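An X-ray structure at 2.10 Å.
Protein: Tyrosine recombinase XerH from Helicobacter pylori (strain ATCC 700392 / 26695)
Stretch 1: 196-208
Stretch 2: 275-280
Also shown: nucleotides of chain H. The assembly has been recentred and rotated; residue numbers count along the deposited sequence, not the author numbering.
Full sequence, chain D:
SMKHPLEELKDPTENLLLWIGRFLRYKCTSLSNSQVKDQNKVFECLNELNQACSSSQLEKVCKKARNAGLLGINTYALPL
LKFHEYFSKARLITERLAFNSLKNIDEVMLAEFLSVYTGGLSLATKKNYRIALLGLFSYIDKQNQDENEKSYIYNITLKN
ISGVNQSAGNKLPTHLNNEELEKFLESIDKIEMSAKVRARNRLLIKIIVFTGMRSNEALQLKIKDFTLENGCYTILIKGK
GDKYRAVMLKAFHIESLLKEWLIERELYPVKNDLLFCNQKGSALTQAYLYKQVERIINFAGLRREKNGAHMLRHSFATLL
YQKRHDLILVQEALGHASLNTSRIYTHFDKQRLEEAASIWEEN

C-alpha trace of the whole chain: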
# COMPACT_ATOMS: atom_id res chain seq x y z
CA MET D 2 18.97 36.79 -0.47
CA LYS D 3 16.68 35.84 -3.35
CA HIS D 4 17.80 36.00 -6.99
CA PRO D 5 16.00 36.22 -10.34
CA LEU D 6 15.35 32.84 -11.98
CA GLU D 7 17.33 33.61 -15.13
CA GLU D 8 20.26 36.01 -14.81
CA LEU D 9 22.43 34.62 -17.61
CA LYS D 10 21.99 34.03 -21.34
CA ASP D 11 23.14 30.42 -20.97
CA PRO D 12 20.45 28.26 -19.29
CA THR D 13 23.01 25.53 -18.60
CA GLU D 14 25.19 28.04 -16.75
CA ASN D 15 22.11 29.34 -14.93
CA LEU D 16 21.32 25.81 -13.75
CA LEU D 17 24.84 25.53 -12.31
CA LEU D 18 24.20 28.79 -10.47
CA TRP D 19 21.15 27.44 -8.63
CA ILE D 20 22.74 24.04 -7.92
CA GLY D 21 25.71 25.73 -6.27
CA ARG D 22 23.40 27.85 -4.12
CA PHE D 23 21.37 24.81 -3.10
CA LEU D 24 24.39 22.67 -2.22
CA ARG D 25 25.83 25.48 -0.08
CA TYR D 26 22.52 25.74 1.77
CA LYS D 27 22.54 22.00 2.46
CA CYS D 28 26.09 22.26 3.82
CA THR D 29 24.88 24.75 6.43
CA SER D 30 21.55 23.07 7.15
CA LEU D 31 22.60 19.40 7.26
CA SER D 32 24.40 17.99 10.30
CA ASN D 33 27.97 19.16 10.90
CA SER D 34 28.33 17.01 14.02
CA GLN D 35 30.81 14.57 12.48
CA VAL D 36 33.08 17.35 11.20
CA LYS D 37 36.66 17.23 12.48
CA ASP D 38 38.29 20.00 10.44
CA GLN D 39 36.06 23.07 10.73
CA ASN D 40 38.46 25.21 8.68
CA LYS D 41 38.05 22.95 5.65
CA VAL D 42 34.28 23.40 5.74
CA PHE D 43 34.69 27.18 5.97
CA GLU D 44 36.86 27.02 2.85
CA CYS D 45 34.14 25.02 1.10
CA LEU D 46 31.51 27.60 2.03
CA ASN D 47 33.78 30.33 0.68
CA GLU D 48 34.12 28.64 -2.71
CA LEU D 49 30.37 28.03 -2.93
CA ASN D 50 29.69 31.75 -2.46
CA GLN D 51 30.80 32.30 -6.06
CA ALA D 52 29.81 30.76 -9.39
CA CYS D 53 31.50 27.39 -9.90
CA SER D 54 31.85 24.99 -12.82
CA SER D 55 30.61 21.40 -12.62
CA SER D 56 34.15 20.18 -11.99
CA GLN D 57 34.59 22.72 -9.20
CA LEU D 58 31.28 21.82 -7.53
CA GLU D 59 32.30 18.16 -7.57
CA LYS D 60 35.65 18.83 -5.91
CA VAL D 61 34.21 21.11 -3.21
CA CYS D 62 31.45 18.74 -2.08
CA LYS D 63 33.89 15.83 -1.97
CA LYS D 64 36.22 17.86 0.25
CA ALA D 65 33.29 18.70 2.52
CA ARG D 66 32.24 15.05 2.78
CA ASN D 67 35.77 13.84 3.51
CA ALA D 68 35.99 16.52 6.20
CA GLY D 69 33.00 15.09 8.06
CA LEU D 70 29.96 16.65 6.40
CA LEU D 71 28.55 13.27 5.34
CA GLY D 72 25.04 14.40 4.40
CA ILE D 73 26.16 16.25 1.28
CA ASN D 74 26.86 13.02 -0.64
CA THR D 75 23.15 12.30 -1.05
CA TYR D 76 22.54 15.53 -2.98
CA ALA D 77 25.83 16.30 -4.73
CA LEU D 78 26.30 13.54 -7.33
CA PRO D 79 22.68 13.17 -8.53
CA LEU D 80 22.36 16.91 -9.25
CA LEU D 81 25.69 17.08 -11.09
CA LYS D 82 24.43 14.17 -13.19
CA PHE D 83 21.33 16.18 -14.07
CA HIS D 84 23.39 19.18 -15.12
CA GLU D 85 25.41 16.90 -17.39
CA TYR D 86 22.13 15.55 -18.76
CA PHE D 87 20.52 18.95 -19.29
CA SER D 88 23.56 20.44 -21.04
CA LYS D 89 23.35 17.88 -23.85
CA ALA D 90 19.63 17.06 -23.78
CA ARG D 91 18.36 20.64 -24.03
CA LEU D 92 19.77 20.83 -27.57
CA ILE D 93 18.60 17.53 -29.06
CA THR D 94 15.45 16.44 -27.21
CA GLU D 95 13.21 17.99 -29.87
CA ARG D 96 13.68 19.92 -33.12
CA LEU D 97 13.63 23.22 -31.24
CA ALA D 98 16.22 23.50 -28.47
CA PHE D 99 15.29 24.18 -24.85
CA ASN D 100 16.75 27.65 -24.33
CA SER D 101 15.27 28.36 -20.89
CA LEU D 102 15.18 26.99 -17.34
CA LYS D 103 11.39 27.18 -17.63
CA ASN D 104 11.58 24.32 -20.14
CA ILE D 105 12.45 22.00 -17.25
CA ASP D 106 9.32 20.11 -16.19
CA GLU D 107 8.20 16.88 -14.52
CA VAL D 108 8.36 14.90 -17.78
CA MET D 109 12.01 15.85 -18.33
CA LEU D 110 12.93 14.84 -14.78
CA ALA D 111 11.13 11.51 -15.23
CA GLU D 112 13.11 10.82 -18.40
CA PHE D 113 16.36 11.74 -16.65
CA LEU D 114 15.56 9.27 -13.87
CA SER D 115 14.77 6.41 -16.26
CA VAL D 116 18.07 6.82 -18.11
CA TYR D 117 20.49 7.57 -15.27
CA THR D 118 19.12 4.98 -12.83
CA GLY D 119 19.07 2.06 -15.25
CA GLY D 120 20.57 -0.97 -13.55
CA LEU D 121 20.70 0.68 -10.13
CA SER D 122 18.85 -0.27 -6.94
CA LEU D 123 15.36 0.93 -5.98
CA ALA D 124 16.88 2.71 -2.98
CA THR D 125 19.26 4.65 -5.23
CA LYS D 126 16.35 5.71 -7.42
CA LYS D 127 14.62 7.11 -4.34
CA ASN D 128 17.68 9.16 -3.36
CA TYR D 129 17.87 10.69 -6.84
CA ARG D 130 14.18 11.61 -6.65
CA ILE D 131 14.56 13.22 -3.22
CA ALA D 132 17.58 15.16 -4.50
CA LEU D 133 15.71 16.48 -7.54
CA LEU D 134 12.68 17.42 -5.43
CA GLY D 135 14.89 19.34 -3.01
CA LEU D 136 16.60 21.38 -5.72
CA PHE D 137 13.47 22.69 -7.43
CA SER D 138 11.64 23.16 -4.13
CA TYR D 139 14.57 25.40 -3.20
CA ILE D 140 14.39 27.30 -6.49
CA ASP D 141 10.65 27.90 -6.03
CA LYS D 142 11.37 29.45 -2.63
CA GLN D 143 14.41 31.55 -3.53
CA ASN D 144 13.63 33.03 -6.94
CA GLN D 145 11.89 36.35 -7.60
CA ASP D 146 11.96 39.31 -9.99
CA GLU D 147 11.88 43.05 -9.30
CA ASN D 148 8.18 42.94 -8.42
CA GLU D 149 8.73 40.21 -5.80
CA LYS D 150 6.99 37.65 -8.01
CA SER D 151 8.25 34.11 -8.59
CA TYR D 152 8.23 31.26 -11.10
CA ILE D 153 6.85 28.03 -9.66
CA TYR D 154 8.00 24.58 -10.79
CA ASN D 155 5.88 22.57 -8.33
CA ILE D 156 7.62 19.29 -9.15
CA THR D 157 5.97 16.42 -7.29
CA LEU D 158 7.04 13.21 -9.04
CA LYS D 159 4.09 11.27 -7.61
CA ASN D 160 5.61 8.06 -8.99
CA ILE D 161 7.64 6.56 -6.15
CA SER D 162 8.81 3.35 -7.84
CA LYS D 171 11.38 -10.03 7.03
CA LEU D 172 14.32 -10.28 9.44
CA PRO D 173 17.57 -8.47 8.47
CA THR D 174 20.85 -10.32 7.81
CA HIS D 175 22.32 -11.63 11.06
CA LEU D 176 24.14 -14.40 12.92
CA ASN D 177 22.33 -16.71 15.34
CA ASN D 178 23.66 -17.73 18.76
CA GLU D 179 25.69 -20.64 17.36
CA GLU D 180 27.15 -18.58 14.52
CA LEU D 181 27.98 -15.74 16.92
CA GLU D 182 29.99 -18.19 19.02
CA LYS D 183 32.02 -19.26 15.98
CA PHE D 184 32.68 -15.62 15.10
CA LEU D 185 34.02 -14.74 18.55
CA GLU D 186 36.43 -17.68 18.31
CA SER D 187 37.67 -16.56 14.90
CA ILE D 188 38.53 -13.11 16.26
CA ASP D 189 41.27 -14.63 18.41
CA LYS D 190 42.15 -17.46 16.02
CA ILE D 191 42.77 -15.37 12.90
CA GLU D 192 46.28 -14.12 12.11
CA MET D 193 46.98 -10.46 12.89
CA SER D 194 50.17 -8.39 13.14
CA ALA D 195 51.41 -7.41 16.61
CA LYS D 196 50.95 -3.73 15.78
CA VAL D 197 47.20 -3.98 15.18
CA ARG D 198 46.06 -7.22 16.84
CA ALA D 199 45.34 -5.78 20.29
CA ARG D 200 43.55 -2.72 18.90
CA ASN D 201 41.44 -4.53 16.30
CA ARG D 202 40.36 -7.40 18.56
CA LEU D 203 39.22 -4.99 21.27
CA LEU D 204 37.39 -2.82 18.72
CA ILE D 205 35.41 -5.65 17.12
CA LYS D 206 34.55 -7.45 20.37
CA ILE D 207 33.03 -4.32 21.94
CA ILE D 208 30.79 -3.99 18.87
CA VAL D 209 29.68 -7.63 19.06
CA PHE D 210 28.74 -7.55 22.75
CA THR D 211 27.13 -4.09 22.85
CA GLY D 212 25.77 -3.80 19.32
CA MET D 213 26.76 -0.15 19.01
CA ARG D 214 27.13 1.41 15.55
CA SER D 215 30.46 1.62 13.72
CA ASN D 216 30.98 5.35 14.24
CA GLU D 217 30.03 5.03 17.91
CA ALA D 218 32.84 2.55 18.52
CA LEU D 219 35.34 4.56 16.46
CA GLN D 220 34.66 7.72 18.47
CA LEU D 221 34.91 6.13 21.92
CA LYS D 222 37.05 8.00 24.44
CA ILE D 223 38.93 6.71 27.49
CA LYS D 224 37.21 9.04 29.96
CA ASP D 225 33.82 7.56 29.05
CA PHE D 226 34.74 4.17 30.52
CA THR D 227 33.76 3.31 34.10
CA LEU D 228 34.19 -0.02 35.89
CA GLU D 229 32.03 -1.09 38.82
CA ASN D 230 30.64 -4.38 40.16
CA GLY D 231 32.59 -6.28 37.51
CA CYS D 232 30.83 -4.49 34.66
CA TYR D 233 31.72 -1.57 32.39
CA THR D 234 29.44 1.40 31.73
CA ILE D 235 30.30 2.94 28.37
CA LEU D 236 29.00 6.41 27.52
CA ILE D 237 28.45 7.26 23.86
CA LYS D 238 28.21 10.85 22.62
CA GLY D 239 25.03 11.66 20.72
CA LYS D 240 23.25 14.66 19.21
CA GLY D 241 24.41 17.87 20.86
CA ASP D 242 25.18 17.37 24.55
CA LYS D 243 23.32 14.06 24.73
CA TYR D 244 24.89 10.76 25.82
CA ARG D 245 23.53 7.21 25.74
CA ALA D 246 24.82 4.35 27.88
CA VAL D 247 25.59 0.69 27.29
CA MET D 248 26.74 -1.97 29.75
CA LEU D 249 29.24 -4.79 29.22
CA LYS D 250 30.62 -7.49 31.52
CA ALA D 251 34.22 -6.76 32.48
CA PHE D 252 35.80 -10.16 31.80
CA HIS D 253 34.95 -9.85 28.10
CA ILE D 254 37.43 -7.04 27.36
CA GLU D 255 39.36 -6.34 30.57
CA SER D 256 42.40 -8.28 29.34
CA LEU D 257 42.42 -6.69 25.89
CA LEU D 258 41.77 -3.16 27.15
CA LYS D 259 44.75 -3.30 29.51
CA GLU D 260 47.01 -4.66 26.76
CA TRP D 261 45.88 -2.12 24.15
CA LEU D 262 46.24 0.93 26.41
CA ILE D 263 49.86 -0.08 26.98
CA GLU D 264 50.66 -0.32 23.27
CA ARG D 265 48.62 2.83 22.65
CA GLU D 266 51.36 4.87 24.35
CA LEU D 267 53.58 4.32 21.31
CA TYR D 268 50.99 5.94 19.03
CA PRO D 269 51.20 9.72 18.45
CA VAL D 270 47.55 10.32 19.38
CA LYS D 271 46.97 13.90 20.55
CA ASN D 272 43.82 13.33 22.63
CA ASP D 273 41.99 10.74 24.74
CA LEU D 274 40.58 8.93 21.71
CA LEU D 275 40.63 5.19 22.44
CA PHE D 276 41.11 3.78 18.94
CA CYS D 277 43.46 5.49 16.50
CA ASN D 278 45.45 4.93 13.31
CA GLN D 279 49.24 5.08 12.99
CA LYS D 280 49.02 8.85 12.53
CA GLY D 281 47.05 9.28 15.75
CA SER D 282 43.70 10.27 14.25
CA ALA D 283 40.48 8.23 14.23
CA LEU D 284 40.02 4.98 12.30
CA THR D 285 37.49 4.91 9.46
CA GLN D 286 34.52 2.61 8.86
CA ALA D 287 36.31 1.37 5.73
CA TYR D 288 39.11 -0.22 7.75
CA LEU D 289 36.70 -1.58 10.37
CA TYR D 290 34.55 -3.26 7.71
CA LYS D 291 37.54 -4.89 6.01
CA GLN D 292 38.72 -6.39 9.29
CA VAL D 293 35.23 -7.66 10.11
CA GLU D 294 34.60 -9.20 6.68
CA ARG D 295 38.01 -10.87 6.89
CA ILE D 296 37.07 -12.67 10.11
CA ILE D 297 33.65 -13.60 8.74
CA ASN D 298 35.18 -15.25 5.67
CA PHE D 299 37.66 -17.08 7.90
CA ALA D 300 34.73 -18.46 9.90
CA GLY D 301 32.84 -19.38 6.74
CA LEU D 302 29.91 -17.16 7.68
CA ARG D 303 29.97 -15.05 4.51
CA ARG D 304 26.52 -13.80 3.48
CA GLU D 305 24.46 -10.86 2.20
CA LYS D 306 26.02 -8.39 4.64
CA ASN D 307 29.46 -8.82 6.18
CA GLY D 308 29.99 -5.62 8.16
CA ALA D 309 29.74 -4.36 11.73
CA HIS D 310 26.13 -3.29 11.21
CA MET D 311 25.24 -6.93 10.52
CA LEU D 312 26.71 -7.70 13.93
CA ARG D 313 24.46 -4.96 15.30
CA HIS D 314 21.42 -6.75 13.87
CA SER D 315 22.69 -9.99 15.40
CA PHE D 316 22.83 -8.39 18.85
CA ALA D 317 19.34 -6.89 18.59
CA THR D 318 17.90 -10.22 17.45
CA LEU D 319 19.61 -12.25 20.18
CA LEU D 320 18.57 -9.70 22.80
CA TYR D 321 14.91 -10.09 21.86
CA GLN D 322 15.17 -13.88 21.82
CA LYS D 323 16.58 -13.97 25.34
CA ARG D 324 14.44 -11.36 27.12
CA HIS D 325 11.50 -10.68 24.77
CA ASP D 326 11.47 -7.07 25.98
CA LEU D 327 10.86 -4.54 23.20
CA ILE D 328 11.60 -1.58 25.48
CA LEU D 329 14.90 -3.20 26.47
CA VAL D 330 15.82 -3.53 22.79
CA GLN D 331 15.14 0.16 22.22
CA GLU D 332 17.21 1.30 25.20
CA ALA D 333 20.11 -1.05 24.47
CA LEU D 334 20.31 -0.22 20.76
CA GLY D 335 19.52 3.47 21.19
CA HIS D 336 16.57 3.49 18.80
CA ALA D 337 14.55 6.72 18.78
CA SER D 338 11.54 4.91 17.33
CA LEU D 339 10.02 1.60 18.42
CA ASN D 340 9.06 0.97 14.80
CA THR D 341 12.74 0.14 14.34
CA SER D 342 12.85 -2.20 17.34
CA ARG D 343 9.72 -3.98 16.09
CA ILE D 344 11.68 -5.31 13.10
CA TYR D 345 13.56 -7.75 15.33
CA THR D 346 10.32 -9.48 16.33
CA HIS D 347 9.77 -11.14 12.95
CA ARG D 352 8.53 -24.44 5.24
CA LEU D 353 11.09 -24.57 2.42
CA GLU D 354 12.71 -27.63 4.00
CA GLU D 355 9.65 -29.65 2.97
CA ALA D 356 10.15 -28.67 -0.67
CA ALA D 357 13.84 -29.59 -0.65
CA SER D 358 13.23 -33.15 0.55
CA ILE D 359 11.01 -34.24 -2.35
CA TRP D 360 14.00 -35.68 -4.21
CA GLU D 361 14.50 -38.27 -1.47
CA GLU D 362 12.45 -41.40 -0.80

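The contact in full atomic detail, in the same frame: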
# COMPACT_ATOMS: atom_id res chain seq x y z
N LYS D 196 51.18 -5.16 15.72
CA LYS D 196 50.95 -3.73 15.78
C LYS D 196 49.46 -3.37 15.80
O LYS D 196 49.09 -2.30 16.26
CB LYS D 196 51.63 -3.03 14.60
N VAL D 197 48.62 -4.28 15.30
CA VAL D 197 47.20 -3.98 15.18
C VAL D 197 46.29 -5.03 15.83
O VAL D 197 45.08 -4.84 15.89
CB VAL D 197 46.78 -3.85 13.70
CG1 VAL D 197 47.65 -2.83 12.98
CG2 VAL D 197 46.83 -5.20 13.01
N ARG D 198 46.87 -6.12 16.32
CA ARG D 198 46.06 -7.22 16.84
C ARG D 198 45.29 -6.84 18.10
O ARG D 198 44.10 -7.13 18.22
CB ARG D 198 46.94 -8.44 17.13
CG ARG D 198 46.14 -9.68 17.51
CD ARG D 198 47.01 -10.93 17.53
NE ARG D 198 46.21 -12.13 17.72
CZ ARG D 198 45.97 -12.70 18.90
NH1 ARG D 198 45.23 -13.79 18.97
NH2 ARG D 198 46.48 -12.16 20.00
N ALA D 199 45.97 -6.19 19.04
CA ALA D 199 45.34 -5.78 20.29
C ALA D 199 44.23 -4.77 20.05
O ALA D 199 43.14 -4.88 20.61
CB ALA D 199 46.39 -5.19 21.24
N ARG D 200 44.50 -3.78 19.20
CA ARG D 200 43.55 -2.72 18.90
C ARG D 200 42.31 -3.25 18.18
O ARG D 200 41.18 -2.93 18.55
CB ARG D 200 44.21 -1.64 18.05
CG ARG D 200 43.29 -0.50 17.66
CD ARG D 200 43.94 0.37 16.59
NE ARG D 200 44.17 -0.39 15.36
CZ ARG D 200 44.89 0.05 14.33
NH1 ARG D 200 45.46 1.25 14.39
NH2 ARG D 200 45.04 -0.70 13.26
N ASN D 201 42.53 -4.05 17.14
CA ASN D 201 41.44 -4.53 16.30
C ASN D 201 40.54 -5.54 17.02
O ASN D 201 39.32 -5.51 16.85
CB ASN D 201 41.99 -5.15 15.02
CG ASN D 201 42.66 -4.13 14.12
OD1 ASN D 201 42.93 -3.00 14.54
ND2 ASN D 201 42.93 -4.51 12.88
N ARG D 202 41.14 -6.42 17.81
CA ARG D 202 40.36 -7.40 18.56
C ARG D 202 39.45 -6.71 19.57
O ARG D 202 38.28 -7.06 19.68
CB ARG D 202 41.28 -8.40 19.27
CG ARG D 202 41.88 -9.45 18.35
CD ARG D 202 42.33 -10.67 19.14
NE ARG D 202 43.31 -10.33 20.16
CZ ARG D 202 43.68 -11.15 21.14
NH1 ARG D 202 44.60 -10.77 22.02
NH2 ARG D 202 43.15 -12.36 21.23
N LEU D 203 39.99 -5.74 20.28
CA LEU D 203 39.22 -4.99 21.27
C LEU D 203 38.09 -4.21 20.61
O LEU D 203 36.98 -4.14 21.13
CB LEU D 203 40.13 -4.04 22.06
CG LEU D 203 39.44 -3.15 23.10
CD1 LEU D 203 38.73 -4.00 24.15
CD2 LEU D 203 40.45 -2.22 23.75
N LEU D 204 38.37 -3.62 19.45
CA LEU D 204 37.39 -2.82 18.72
C LEU D 204 36.19 -3.65 18.28
O LEU D 204 35.04 -3.25 18.48
CB LEU D 204 38.04 -2.16 17.51
CG LEU D 204 37.12 -1.37 16.57
CD1 LEU D 204 36.41 -0.26 17.32
CD2 LEU D 204 37.90 -0.82 15.39
N ILE D 205 36.46 -4.80 17.67
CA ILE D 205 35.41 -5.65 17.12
C ILE D 205 34.59 -6.32 18.22
O ILE D 205 33.37 -6.41 18.11
CB ILE D 205 36.00 -6.72 16.18
CG1 ILE D 205 36.72 -6.06 15.01
CG2 ILE D 205 34.92 -7.66 15.67
CD1 ILE D 205 37.25 -7.02 13.98
N LYS D 206 35.25 -6.76 19.28
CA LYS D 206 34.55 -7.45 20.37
C LYS D 206 33.56 -6.54 21.08
O LYS D 206 32.46 -6.98 21.44
CB LYS D 206 35.55 -8.02 21.38
CG LYS D 206 36.29 -9.24 20.87
CD LYS D 206 36.90 -10.05 21.99
CE LYS D 206 37.63 -11.27 21.45
NZ LYS D 206 37.58 -12.43 22.38
N ILE D 207 33.93 -5.28 21.29
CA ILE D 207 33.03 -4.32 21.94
C ILE D 207 31.76 -4.13 21.11
O ILE D 207 30.66 -4.01 21.65
CB ILE D 207 33.73 -2.97 22.17
CG1 ILE D 207 34.84 -3.11 23.21
CG2 ILE D 207 32.74 -1.91 22.62
CD1 ILE D 207 35.59 -1.83 23.49
N ILE D 208 31.93 -4.11 19.79
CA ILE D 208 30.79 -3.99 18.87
C ILE D 208 29.87 -5.20 18.97
O ILE D 208 28.65 -5.06 19.01
CB ILE D 208 31.27 -3.82 17.41
CG1 ILE D 208 32.01 -2.49 17.25
CG2 ILE D 208 30.09 -3.90 16.45
CD1 ILE D 208 32.43 -2.21 15.83
N LEU D 275 40.22 6.55 22.12
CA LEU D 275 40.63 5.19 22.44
C LEU D 275 41.29 4.49 21.26
O LEU D 275 42.43 4.03 21.35
CB LEU D 275 39.43 4.37 22.93
CG LEU D 275 39.75 2.95 23.40
CD1 LEU D 275 40.80 2.97 24.49
CD2 LEU D 275 38.49 2.24 23.88
N PHE D 276 40.57 4.41 20.14
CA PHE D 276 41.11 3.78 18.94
C PHE D 276 41.66 4.82 17.98
O PHE D 276 41.03 5.86 17.75
CB PHE D 276 40.03 2.94 18.25
CG PHE D 276 39.42 1.89 19.14
CD1 PHE D 276 40.09 0.71 19.41
CD2 PHE D 276 38.17 2.08 19.70
CE1 PHE D 276 39.53 -0.25 20.23
CE2 PHE D 276 37.60 1.12 20.52
CZ PHE D 276 38.29 -0.05 20.78
N CYS D 277 42.83 4.55 17.41
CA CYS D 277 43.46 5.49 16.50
C CYS D 277 44.32 4.78 15.46
O CYS D 277 44.76 3.65 15.67
CB CYS D 277 44.32 6.49 17.28
SG CYS D 277 45.70 5.75 18.18
N ASN D 278 44.56 5.45 14.34
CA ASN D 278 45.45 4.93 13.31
C ASN D 278 46.91 5.17 13.68
O ASN D 278 47.21 5.59 14.80
CB ASN D 278 45.13 5.55 11.95
CG ASN D 278 45.07 7.07 11.99
OD1 ASN D 278 45.75 7.71 12.79
ND2 ASN D 278 44.24 7.65 11.12
N GLN D 279 47.81 4.91 12.74
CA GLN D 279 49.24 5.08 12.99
C GLN D 279 49.61 6.56 13.09
O GLN D 279 50.63 6.91 13.68
CB GLN D 279 50.06 4.41 11.89
CG GLN D 279 49.68 2.95 11.64
CD GLN D 279 49.86 2.08 12.88
OE1 GLN D 279 50.76 2.30 13.68
NE2 GLN D 279 48.98 1.10 13.03
N LYS D 280 48.78 7.42 12.52
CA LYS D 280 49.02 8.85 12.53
C LYS D 280 48.44 9.52 13.78
O LYS D 280 48.76 10.67 14.08
CB LYS D 280 48.45 9.50 11.27
P DG H 4 46.47 1.62 10.36
OP1 DG H 4 46.63 3.08 10.55
OP2 DG H 4 46.50 0.73 11.55
O5' DG H 4 45.10 1.33 9.57
C5' DG H 4 44.27 2.41 9.14
C4' DG H 4 44.83 3.08 7.90
O4' DG H 4 45.23 2.07 6.94
C3' DG H 4 43.84 3.94 7.14
O3' DG H 4 43.79 5.25 7.71
C2' DG H 4 44.43 3.97 5.73
C1' DG H 4 45.14 2.61 5.63
N9 DG H 4 44.46 1.64 4.77
C8 DG H 4 44.06 0.37 5.11
N7 DG H 4 43.48 -0.27 4.14
C5 DG H 4 43.49 0.63 3.08
C6 DG H 4 43.00 0.50 1.76
O6 DG H 4 42.43 -0.48 1.25
N1 DG H 4 43.21 1.65 1.01
C2 DG H 4 43.83 2.79 1.47
N2 DG H 4 43.94 3.80 0.60
N3 DG H 4 44.30 2.93 2.71
C4 DG H 4 44.09 1.82 3.45
P DA H 3 49.36 -4.31 9.51
OP1 DA H 3 50.11 -4.14 10.77
OP2 DA H 3 48.21 -5.24 9.46
O5' DA H 3 48.87 -2.86 9.04
C5' DA H 3 49.80 -1.80 8.94
C4' DA H 3 49.13 -0.53 8.44
O4' DA H 3 48.95 -0.60 7.00
C3' DA H 3 47.74 -0.25 9.03
O3' DA H 3 47.62 1.13 9.36
C2' DA H 3 46.81 -0.62 7.88
C1' DA H 3 47.64 -0.19 6.69
N9 DA H 3 47.23 -0.80 5.43
C8 DA H 3 46.80 -2.08 5.23
N7 DA H 3 46.48 -2.35 3.99
C5 DA H 3 46.72 -1.15 3.32
C6 DA H 3 46.58 -0.77 1.97
N6 DA H 3 46.15 -1.60 1.02
N1 DA H 3 46.90 0.50 1.64
C2 DA H 3 47.33 1.32 2.60
N3 DA H 3 47.51 1.08 3.90
C4 DA H 3 47.18 -0.19 4.20

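The contact is built around one aromatic side chain. Phe 276, in an extended loop segment, points its CA-to-CB bond toward the helix of the first stretch, and with chi1 in the m well it lays its ring along one side of that helix. It gives up 117 Å² to the other stretch, more than any other residue here, out of 392 Å² buried on both sides together. The ring is met by residues from successive turns of the helix: Arg 200, then the neighbours Leu 203 and Leu 204, then Ile 207. Leu 204 covers a face: its CD1 sits 3.8 Å from the centroid of the Phe 276 ring, 15° off the normal, a CH-pi contact, while its CB comes within 3.6 Å of Phe 276 CE1. Leu 203 and Ile 207 meet the ring at its edge, with Leu 203 CG 4.0 Å and Ile 207 CD1 4.2 Å from Phe 276 CZ. Branched aliphatic side chains suit these places, since they fill space around a flat ring without asking for polar partners.

The ring also lies close to the helix backbone. Leu 204 CA is 3.6 Å from Phe 276 CZ, and Arg 200 O is 3.6 Å from Phe 276 CE1. Arg 200 O is already used within the helix, accepting from Leu 204 N at 3.0 Å, so the apolar neighbour does not leave it unpaired.

Arg 200 carries the contact from its greasy centre to its polar edge. Arg 200 CG packs 3.8 Å from Phe 276 CD1; beyond that, the chain runs t, t and then turns at chi3 (p), bringing the guanidinium to the second stretch although the CA-to-CB bond points sideways. There Arg 200 NH1 donates to Cys 277 O at 2.8 Å, the one hydrogen bond between the stretches. The acceptor is a main-chain carbonyl, so the Cys 277 side chain, whose CA-to-CB bond points away from the helix stretch, plays no part in it. Asn 201 steadies the arginine from within the helix, its OD1 accepting from Arg 200 NE at 3.0 Å.

At the outer margin, DNA completes the join, as befits a recombinase. Arg 200 NH2 and Gln 279 NE2 both donate to OP2 of DG4, at 2.7 and 2.9 Å, so a single phosphate oxygen links the two stretches. Gln 279 N adds a bond to DG4 OP1 at 3.1 Å. Val 197, at the N-cap, contributes only packing here, its CG1 lying 4.1 Å from Gln 279 NE2. The design rule is economical: an aromatic anchor against a helix, and an arginine whose aliphatic part packs on the ring while its charged end ties loop to phosphate.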